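Local coordinates for protein Glucanase/chitosanase (PDB 4ZZ5) that binds chitosan through this CBM32 beta-sandwich module, one carbohydrate-binding part of a larger enzyme that probably hydrolyses chitosan and beta-glucan, at residues A[19-22]-A[23-27]; A[27-30]-A[31-34]. All blocks are in the same frame, centred on the assembly; numbering follows the deposited sequence.

Contact 1 (A[19-22]-A[23-27]); sequences SIET and AGHEG
Thr22 and His25 close a type II beta turn. His25 N donates to Thr22 O at 3.0 Å, with an N-H...O angle of 153° and the donor tilted from the carbonyl plane. The methyl of Thr22 reaches the imidazole obliquely, CG2 lying 3.7 Å from His25 CD2. It does so because CG2 sits between the backbone N and carbonyl carbon of Thr22, while OG1 lies anti to that N (chi1 -163°), leaving OG1 to meet a water. This water links Thr22 OG1, 2.7 Å away, with Ala23 N, from which it accepts at 3.0 Å. Gly24 holds the third turn position with a positive phi, where a side chain would collide with the preceding carbonyl oxygen. Gly24 N donates to Glu26 OE2 at 2.9 Å, from above the carboxylate plane. Behind the turn Ile20 meets Glu26 through carbon alone, CG2 being 3.9 Å from Glu26 CA and CD1 4.1 Å from Glu26 CG. The carboxylate of Glu21 is held by Tyr43, whose OH is hydrogen-bonded to Glu21 OE2. The whole lies at the surface, in the loop between strands 15-17 and 39-40 of the two sheets; Glu21 and His25 both form backbone hydrogen bonds with Ala40 and rest their side chains on it, fastening the turn to strand 39-40.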
loop_
_atom_site.group_PDB
_atom_site.type_symbol
_atom_site.label_atom_id
_atom_site.label_comp_id
_atom_site.label_asym_id
_atom_site.label_seq_id
_atom_site.Cartn_x
_atom_site.Cartn_y
_atom_site.Cartn_z
ATOM N N SER A 19 6.898 -9.404 -0.130
ATOM C CA SER A 19 6.741 -10.780 -0.636
ATOM C C SER A 19 5.615 -10.768 -1.606
ATOM O O SER A 19 4.796 -9.856 -1.668
ATOM C CB SER A 19 6.474 -11.754 0.465
ATOM O OG SER A 19 5.267 -11.564 1.088
ATOM N N ILE A 20 5.509 -11.862 -2.360
ATOM C CA ILE A 20 4.370 -12.151 -3.268
ATOM C C ILE A 20 3.929 -13.582 -3.063
ATOM O O ILE A 20 4.697 -14.479 -2.713
ATOM C CB ILE A 20 4.674 -11.899 -4.687
ATOM C CG1 ILE A 20 5.568 -12.968 -5.309
ATOM C CG2 ILE A 20 5.126 -10.464 -4.924
ATOM C CD1 ILE A 20 5.759 -12.823 -6.797
ATOM N N GLU A 21 2.648 -13.802 -3.253
ATOM C CA GLU A 21 2.089 -15.158 -3.052
ATOM C C GLU A 21 2.465 -16.030 -4.200
ATOM O O GLU A 21 2.778 -17.240 -3.897
ATOM C CB GLU A 21 0.597 -15.006 -3.024
ATOM C CG GLU A 21 -0.279 -16.295 -2.855
ATOM C CD GLU A 21 -1.813 -15.904 -2.946
ATOM O OE1 GLU A 21 -2.224 -15.248 -3.887
ATOM O OE2 GLU A 21 -2.629 -16.303 -2.143
ATOM N N THR A 22 2.426 -15.549 -5.385
ATOM C CA THR A 22 2.559 -16.344 -6.642
ATOM C C THR A 22 2.850 -15.385 -7.777
ATOM O O THR A 22 2.442 -14.183 -7.674
ATOM C CB THR A 22 1.241 -17.145 -6.881
ATOM O OG1 THR A 22 1.512 -18.162 -7.808
ATOM C CG2 THR A 22 0.188 -16.401 -7.337
ATOM N N ALA A 23 3.440 -15.790 -8.911
ATOM C CA ALA A 23 3.532 -15.039 -10.037
ATOM C C ALA A 23 2.159 -14.545 -10.458
ATOM O O ALA A 23 1.163 -15.323 -10.402
ATOM C CB ALA A 23 4.187 -15.748 -11.212
ATOM N N GLY A 24 2.030 -13.338 -10.936
ATOM C CA GLY A 24 0.760 -12.724 -11.236
ATOM C C GLY A 24 0.098 -11.924 -10.077
ATOM O O GLY A 24 -0.849 -11.199 -10.312
ATOM N N HIS A 25 0.639 -12.088 -8.874
ATOM C CA HIS A 25 0.217 -11.330 -7.702
ATOM C C HIS A 25 1.274 -10.298 -7.250
ATOM O O HIS A 25 1.342 -10.041 -6.016
ATOM C CB HIS A 25 -0.263 -12.214 -6.602
ATOM C CG HIS A 25 -1.651 -12.763 -6.758
ATOM N ND1 HIS A 25 -2.664 -12.249 -7.449
ATOM C CD2 HIS A 25 -2.185 -13.860 -6.120
ATOM C CE1 HIS A 25 -3.791 -12.988 -7.326
ATOM N NE2 HIS A 25 -3.491 -13.951 -6.528
ATOM N N GLU A 26 2.068 -9.781 -8.155
ATOM C CA GLU A 26 3.094 -8.825 -7.803
ATOM C C GLU A 26 2.502 -7.440 -7.485
ATOM O O GLU A 26 1.316 -7.138 -7.720
ATOM C CB GLU A 26 4.032 -8.647 -8.949
ATOM C CG GLU A 26 4.678 -9.958 -9.461
ATOM C CD GLU A 26 3.852 -10.717 -10.477
ATOM O OE1 GLU A 26 2.761 -10.317 -10.836
ATOM O OE2 GLU A 26 4.438 -11.784 -10.933
ATOM N N GLY A 27 3.380 -6.583 -6.917
ATOM C CA GLY A 27 2.946 -5.218 -6.517
ATOM C C GLY A 27 2.387 -4.386 -7.601
ATOM O O GLY A 27 1.494 -3.601 -7.403
HETATM O O HOH W 1 3.801 -18.804 -9.160
#

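Contact 2 (A[27-30]-A[31-34]); sequences GDKA and VDGN
Val31 N donates to Asp28 O at 3.2 Å, a bond that is nearly straight at the hydrogen (164°) but approaches from above the carbonyl plane of Asp28. Val31 CG2 packs 3.6 Å from the same Asp28 O. The bond repeats the i to i+3 pattern of the short 3-10 segment 27-30, seen also in Ala30 N to Gly27 O. After one further residue, Val31, the chain enters an Asx turn: Asp32 OD1 accepts from Asn34 N at 3.0 Å, the donor standing above the carboxylate plane. Asp32 CG lies between its own backbone N and carbonyl carbon (chi1 55°), which folds the carboxylate back toward Lys29. Asp32 OD1 thereby comes to 3.1 Å from Lys29 O; both are acceptors, so no hydrogen bond joins them, and each has another partner, Asn34 N for OD1 and Thr37 OG1 for the carbonyl. Thr37 OG1 is also bonded to Asp32 OD2. Gly33, with a positive phi, carries the chain through the Asx turn, and its N bonds to Glu133 in strand 130-137. On the outer side Lys29 bends at chi2 and chi4, bringing NZ 2.9 Å from Asp28 OD2 on the syn side, in a salt bridge shared with Glu26. Inward, Ala30 rests on Ile50 and Val31 on Ile52, both of strand 48-54.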
loop_
_atom_site.group_PDB
_atom_site.type_symbol
_atom_site.label_atom_id
_atom_site.label_comp_id
_atom_site.label_asym_id
_atom_site.label_seq_id
_atom_site.Cartn_x
_atom_site.Cartn_y
_atom_site.Cartn_z
ATOM N N GLY A 27 3.380 -6.583 -6.917
ATOM C CA GLY A 27 2.946 -5.218 -6.517
ATOM C C GLY A 27 2.387 -4.386 -7.601
ATOM O O GLY A 27 1.494 -3.601 -7.403
ATOM N N ASP A 28 2.829 -4.609 -8.861
ATOM C CA ASP A 28 2.333 -3.809 -9.924
ATOM C C ASP A 28 0.821 -4.005 -10.161
ATOM O O ASP A 28 0.149 -3.167 -10.709
ATOM C CB ASP A 28 3.116 -4.099 -11.239
ATOM C CG ASP A 28 3.101 -5.571 -11.602
ATOM O OD1 ASP A 28 3.902 -6.272 -11.015
ATOM O OD2 ASP A 28 2.337 -5.929 -12.485
ATOM N N LYS A 29 0.332 -5.159 -9.722
ATOM C CA LYS A 29 -1.124 -5.444 -9.829
ATOM C C LYS A 29 -1.988 -4.557 -8.937
ATOM O O LYS A 29 -3.189 -4.480 -9.100
ATOM C CB LYS A 29 -1.395 -6.907 -9.608
ATOM C CG LYS A 29 -0.615 -7.832 -10.625
ATOM C CD LYS A 29 -0.709 -7.593 -12.091
ATOM C CE LYS A 29 0.169 -8.689 -12.781
ATOM N NZ LYS A 29 1.671 -8.697 -12.803
ATOM N N ALA A 30 -1.364 -3.922 -7.926
ATOM C CA ALA A 30 -2.090 -3.023 -7.062
ATOM C C ALA A 30 -2.199 -1.606 -7.630
ATOM O O ALA A 30 -2.906 -0.781 -7.008
ATOM C CB ALA A 30 -1.496 -3.011 -5.677
ATOM N N VAL A 31 -1.496 -1.286 -8.695
ATOM C CA VAL A 31 -1.435 0.079 -9.192
ATOM C C VAL A 31 -1.735 0.122 -10.683
ATOM O O VAL A 31 -1.342 1.067 -11.399
ATOM C CB VAL A 31 -0.112 0.813 -8.881
ATOM C CG1 VAL A 31 0.088 0.916 -7.402
ATOM C CG2 VAL A 31 1.019 0.131 -9.558
ATOM N N ASP A 32 -2.477 -0.855 -11.185
ATOM C CA ASP A 32 -2.781 -0.931 -12.624
ATOM C C ASP A 32 -4.147 -0.391 -12.894
ATOM O O ASP A 32 -4.584 -0.422 -14.130
ATOM C CB ASP A 32 -2.656 -2.365 -13.166
ATOM C CG ASP A 32 -3.500 -3.388 -12.431
ATOM O OD1 ASP A 32 -4.366 -3.085 -11.630
ATOM O OD2 ASP A 32 -3.276 -4.606 -12.832
ATOM N N GLY A 33 -4.947 0.039 -11.996
ATOM C CA GLY A 33 -6.262 0.538 -12.240
ATOM C C GLY A 33 -7.279 -0.500 -12.480
ATOM O O GLY A 33 -8.442 -0.163 -12.887
ATOM N N ASN A 34 -6.952 -1.770 -12.301
ATOM C CA ASN A 34 -7.861 -2.849 -12.595
ATOM C C ASN A 34 -8.306 -3.479 -11.308
ATOM O O ASN A 34 -7.455 -4.072 -10.529
ATOM C CB ASN A 34 -7.127 -3.857 -13.482
ATOM C CG ASN A 34 -8.018 -4.966 -14.051
ATOM O OD1 ASN A 34 -8.996 -5.360 -13.465
ATOM N ND2 ASN A 34 -7.602 -5.466 -15.208
#

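Contacts 1 and 2 are consecutive parts of the loop joining strand 15-17 to strand 39-40, and they share Gly27. Their centres lie 11 Å apart. Contact 1 is the surface part: none of its touching residues is buried, and a water takes part. Contact 2 is partly buried, with Gly27, Ala30 and Val31 enclosed. Contact 1 is tied to strand 39-40, whereas contact 2 reaches strands 48-54 and 130-137, one from each sheet. A beta turn shapes the first, a 3-10 segment and then an Asx turn the second. Lys29 connects them directly, its CG packing 3.4 Å from Gly24 O.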